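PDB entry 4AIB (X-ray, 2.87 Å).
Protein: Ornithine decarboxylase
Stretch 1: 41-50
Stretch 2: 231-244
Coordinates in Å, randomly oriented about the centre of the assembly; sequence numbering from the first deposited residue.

Stretch 1, residues 41-50: ERWKKNMPTV
Stretch 2, residues 231-244: PFEEFAATIEKTIK

The last turns of one helix, residues 41-46, lie across a second helix, which includes Phe235 to Lys244 and continues beyond it. Their N-to-C directions differ by 40° (signed crossing angle -40°), and the axes approach to 10.0 Å. Asn46 faces Ala236, CA to CA 5.8 Å, and this is the tight point of the packing: the Ala236 methyl is so small that Asn46 CB comes within 3.6 Å of Ala236 CB, and Met47 CG within 3.5 Å of the same atom.

One turn before Ala236, Phe232 (chi1 t, chi2 77°) supplies the large bump. Its ring presents an edge to Trp43, CZ lying 3.8 Å from Trp43 CE3, while Arg42 NE sits 3.4 Å from Phe232 CD2, with CD2 over one face of the guanidinium. Trp43 (chi1 t, chi2 -74°) also ties down its own chain, NE1 donating to Val50 O at 3.0 Å.

Arg42, extended with chi1 to chi3 all t, reaches Glu233 in a salt bridge: NE and NH2 each donate to Glu233 OE2 at 2.8 Å, near the guanidinium plane. The bent Glu233 (chi1 -33°, chi2 m) uses its other oxygen too, OE1 accepting from Asn46 ND2 at 3.0 Å. Asn46 (chi1 m, chi2 -69°) thus joins a polar border beside the aromatic cluster.

Met47, at phi/psi -123/81, breaks the helical path. Its flexible side chain (m, t, p) fills the groove beyond Ala236, with CE 3.8 Å from Ile239 CG2. The loop then passes Glu240 (chi1 t, chi2 p), whose OE1 lies 3.3 Å from Pro48 CD. Thr49 (chi1 p) closes this end: its OG1 donates to Glu240 OE2 at 2.6 Å, a short bond that anchors the turn to the helix. In all, 651 Å² is buried.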

# COMPACT_ATOMS: atom_id res chain seq x y z
N GLU A 41 2.79 23.05 -20.42
CA GLU A 41 3.13 24.34 -21.03
C GLU A 41 3.60 25.38 -20.01
O GLU A 41 4.29 26.33 -20.36
CB GLU A 41 1.96 24.89 -21.88
CG GLU A 41 0.69 25.23 -21.11
CD GLU A 41 -0.33 25.96 -21.96
OE1 GLU A 41 -0.01 27.05 -22.49
OE2 GLU A 41 -1.47 25.46 -22.08
N ARG A 42 3.23 25.17 -18.74
CA ARG A 42 3.73 25.98 -17.63
C ARG A 42 5.19 25.64 -17.34
O ARG A 42 5.99 26.53 -17.04
CB ARG A 42 2.88 25.73 -16.38
CG ARG A 42 3.19 26.63 -15.19
CD ARG A 42 2.53 26.10 -13.93
NE ARG A 42 2.78 26.95 -12.77
CZ ARG A 42 2.43 26.65 -11.52
NH1 ARG A 42 1.81 25.50 -11.25
NH2 ARG A 42 2.71 27.49 -10.53
N TRP A 43 5.53 24.36 -17.45
CA TRP A 43 6.89 23.87 -17.25
C TRP A 43 7.81 24.31 -18.36
O TRP A 43 8.91 24.78 -18.10
CB TRP A 43 6.90 22.35 -17.11
CG TRP A 43 8.27 21.76 -16.90
CD1 TRP A 43 9.29 21.60 -17.85
CD2 TRP A 43 8.83 21.21 -15.66
NE1 TRP A 43 10.40 21.02 -17.29
CE2 TRP A 43 10.19 20.76 -15.98
CE3 TRP A 43 8.36 21.05 -14.36
CZ2 TRP A 43 11.02 20.18 -15.03
CZ3 TRP A 43 9.20 20.46 -13.41
CH2 TRP A 43 10.50 20.04 -13.74
N LYS A 44 7.35 24.14 -19.60
CA LYS A 44 8.14 24.49 -20.78
C LYS A 44 8.42 25.99 -20.89
O LYS A 44 9.41 26.40 -21.49
CB LYS A 44 7.44 24.00 -22.06
CG LYS A 44 7.55 22.51 -22.31
CD LYS A 44 6.98 22.13 -23.67
CE LYS A 44 7.15 20.65 -23.96
NZ LYS A 44 8.57 20.27 -24.22
N LYS A 45 7.53 26.79 -20.30
CA LYS A 45 7.65 28.25 -20.32
C LYS A 45 8.67 28.74 -19.28
O LYS A 45 9.46 29.64 -19.56
CB LYS A 45 6.28 28.89 -20.07
CG LYS A 45 6.25 30.41 -20.21
CD LYS A 45 4.86 30.94 -19.90
CE LYS A 45 4.86 32.46 -19.80
NZ LYS A 45 5.57 32.95 -18.58
N ASN A 46 8.63 28.14 -18.09
CA ASN A 46 9.49 28.56 -16.99
C ASN A 46 10.85 27.87 -16.95
O ASN A 46 11.84 28.46 -16.51
CB ASN A 46 8.76 28.43 -15.65
CG ASN A 46 7.85 29.62 -15.37
OD1 ASN A 46 8.32 30.73 -15.13
ND2 ASN A 46 6.54 29.38 -15.41
N MET A 47 10.89 26.62 -17.40
CA MET A 47 12.15 25.86 -17.51
C MET A 47 12.37 25.39 -18.95
O MET A 47 12.07 24.23 -19.28
CB MET A 47 12.17 24.68 -16.54
CG MET A 47 12.22 25.08 -15.08
SD MET A 47 12.17 23.68 -13.94
CE MET A 47 13.89 23.17 -13.94
N PRO A 48 12.88 26.28 -19.83
CA PRO A 48 13.08 25.94 -21.24
C PRO A 48 14.25 24.98 -21.49
O PRO A 48 14.18 24.18 -22.41
CB PRO A 48 13.38 27.31 -21.89
CG PRO A 48 12.97 28.33 -20.88
CD PRO A 48 13.22 27.68 -19.56
N THR A 49 15.30 25.07 -20.67
CA THR A 49 16.50 24.26 -20.87
C THR A 49 16.46 22.89 -20.19
O THR A 49 17.32 22.04 -20.44
CB THR A 49 17.78 25.02 -20.43
OG1 THR A 49 17.66 25.42 -19.06
CG2 THR A 49 18.02 26.24 -21.31
N VAL A 50 15.45 22.67 -19.35
CA VAL A 50 15.29 21.40 -18.65
C VAL A 50 14.05 20.65 -19.15
O VAL A 50 12.91 21.07 -18.92
CB VAL A 50 15.22 21.58 -17.11
CG1 VAL A 50 15.16 20.23 -16.41
CG2 VAL A 50 16.43 22.37 -16.61
N PRO A 231 6.10 28.76 -4.92
CA PRO A 231 6.00 29.78 -5.97
C PRO A 231 6.68 29.36 -7.27
O PRO A 231 7.43 30.13 -7.86
CB PRO A 231 6.73 31.00 -5.35
CG PRO A 231 7.16 30.59 -3.99
CD PRO A 231 7.16 29.09 -3.96
N PHE A 232 6.38 28.13 -7.71
CA PHE A 232 6.96 27.47 -8.89
C PHE A 232 7.60 28.37 -9.95
O PHE A 232 8.70 28.09 -10.42
CB PHE A 232 5.91 26.55 -9.54
CG PHE A 232 6.42 25.82 -10.76
CD1 PHE A 232 7.25 24.71 -10.63
CD2 PHE A 232 6.05 26.23 -12.03
CE1 PHE A 232 7.71 24.04 -11.75
CE2 PHE A 232 6.50 25.56 -13.16
CZ PHE A 232 7.34 24.46 -13.01
N GLU A 233 6.90 29.44 -10.32
CA GLU A 233 7.40 30.43 -11.28
C GLU A 233 8.77 30.97 -10.86
O GLU A 233 9.67 31.13 -11.69
CB GLU A 233 6.41 31.60 -11.43
CG GLU A 233 4.94 31.24 -11.29
CD GLU A 233 4.36 30.49 -12.48
OE1 GLU A 233 4.67 30.86 -13.63
OE2 GLU A 233 3.58 29.54 -12.26
N GLU A 234 8.92 31.22 -9.56
CA GLU A 234 10.16 31.72 -8.97
C GLU A 234 11.19 30.61 -8.78
O GLU A 234 12.38 30.82 -9.02
CB GLU A 234 9.88 32.40 -7.63
CG GLU A 234 9.01 33.64 -7.72
CD GLU A 234 8.99 34.44 -6.43
OE1 GLU A 234 8.98 33.84 -5.33
OE2 GLU A 234 8.99 35.69 -6.52
N PHE A 235 10.73 29.44 -8.35
CA PHE A 235 11.59 28.27 -8.13
C PHE A 235 12.22 27.80 -9.44
O PHE A 235 13.37 27.36 -9.46
CB PHE A 235 10.81 27.14 -7.45
CG PHE A 235 11.62 25.89 -7.22
CD1 PHE A 235 12.81 25.92 -6.51
CD2 PHE A 235 11.17 24.66 -7.71
CE1 PHE A 235 13.54 24.76 -6.29
CE2 PHE A 235 11.89 23.50 -7.50
CZ PHE A 235 13.08 23.55 -6.78
N ALA A 236 11.46 27.89 -10.53
CA ALA A 236 11.94 27.54 -11.86
C ALA A 236 12.92 28.58 -12.39
O ALA A 236 13.82 28.25 -13.16
CB ALA A 236 10.77 27.39 -12.82
N ALA A 237 12.75 29.83 -11.97
CA ALA A 237 13.64 30.92 -12.35
C ALA A 237 15.01 30.78 -11.69
O ALA A 237 16.02 31.13 -12.29
CB ALA A 237 13.01 32.26 -12.03
N THR A 238 15.03 30.28 -10.45
CA THR A 238 16.28 30.10 -9.71
C THR A 238 17.13 28.96 -10.27
O THR A 238 18.35 29.10 -10.38
CB THR A 238 16.04 29.85 -8.20
OG1 THR A 238 15.14 28.75 -8.02
CG2 THR A 238 15.46 31.09 -7.53
N ILE A 239 16.48 27.85 -10.61
CA ILE A 239 17.16 26.71 -11.23
C ILE A 239 17.71 27.11 -12.59
O ILE A 239 18.85 26.77 -12.94
CB ILE A 239 16.23 25.48 -11.38
CG1 ILE A 239 15.64 25.07 -10.02
CG2 ILE A 239 16.97 24.30 -11.99
CD1 ILE A 239 14.43 24.17 -10.11
N GLU A 240 16.91 27.85 -13.35
CA GLU A 240 17.28 28.35 -14.68
C GLU A 240 18.48 29.30 -14.63
O GLU A 240 19.34 29.27 -15.52
CB GLU A 240 16.08 29.04 -15.33
CG GLU A 240 16.21 29.28 -16.83
CD GLU A 240 16.26 27.99 -17.63
OE1 GLU A 240 15.53 27.03 -17.28
OE2 GLU A 240 17.01 27.94 -18.62
N LYS A 241 18.52 30.13 -13.60
CA LYS A 241 19.61 31.10 -13.41
C LYS A 241 20.89 30.41 -12.94
O LYS A 241 21.98 30.75 -13.39
CB LYS A 241 19.18 32.19 -12.42
CG LYS A 241 20.10 33.40 -12.36
CD LYS A 241 19.41 34.56 -11.65
CE LYS A 241 20.38 35.70 -11.36
NZ LYS A 241 21.24 35.41 -10.18
N THR A 242 20.74 29.43 -12.04
CA THR A 242 21.88 28.67 -11.51
C THR A 242 22.53 27.82 -12.60
O THR A 242 23.76 27.69 -12.63
CB THR A 242 21.47 27.80 -10.30
OG1 THR A 242 20.69 28.58 -9.39
CG2 THR A 242 22.70 27.28 -9.57
N ILE A 243 21.71 27.25 -13.49
CA ILE A 243 22.19 26.48 -14.64
C ILE A 243 23.17 27.29 -15.50
O ILE A 243 24.21 26.77 -15.92
CB ILE A 243 21.01 25.95 -15.50
CG1 ILE A 243 20.29 24.78 -14.81
CG2 ILE A 243 21.45 25.57 -16.91
CD1 ILE A 243 21.16 23.60 -14.43
N LYS A 244 22.84 28.56 -15.74
CA LYS A 244 23.68 29.46 -16.53
C LYS A 244 24.96 29.87 -15.80
O LYS A 244 26.03 29.92 -16.41
CB LYS A 244 22.90 30.71 -16.93
CG LYS A 244 22.07 30.57 -18.20
CD LYS A 244 21.60 31.94 -18.68
CE LYS A 244 20.99 31.86 -20.07
NZ LYS A 244 20.67 33.21 -20.60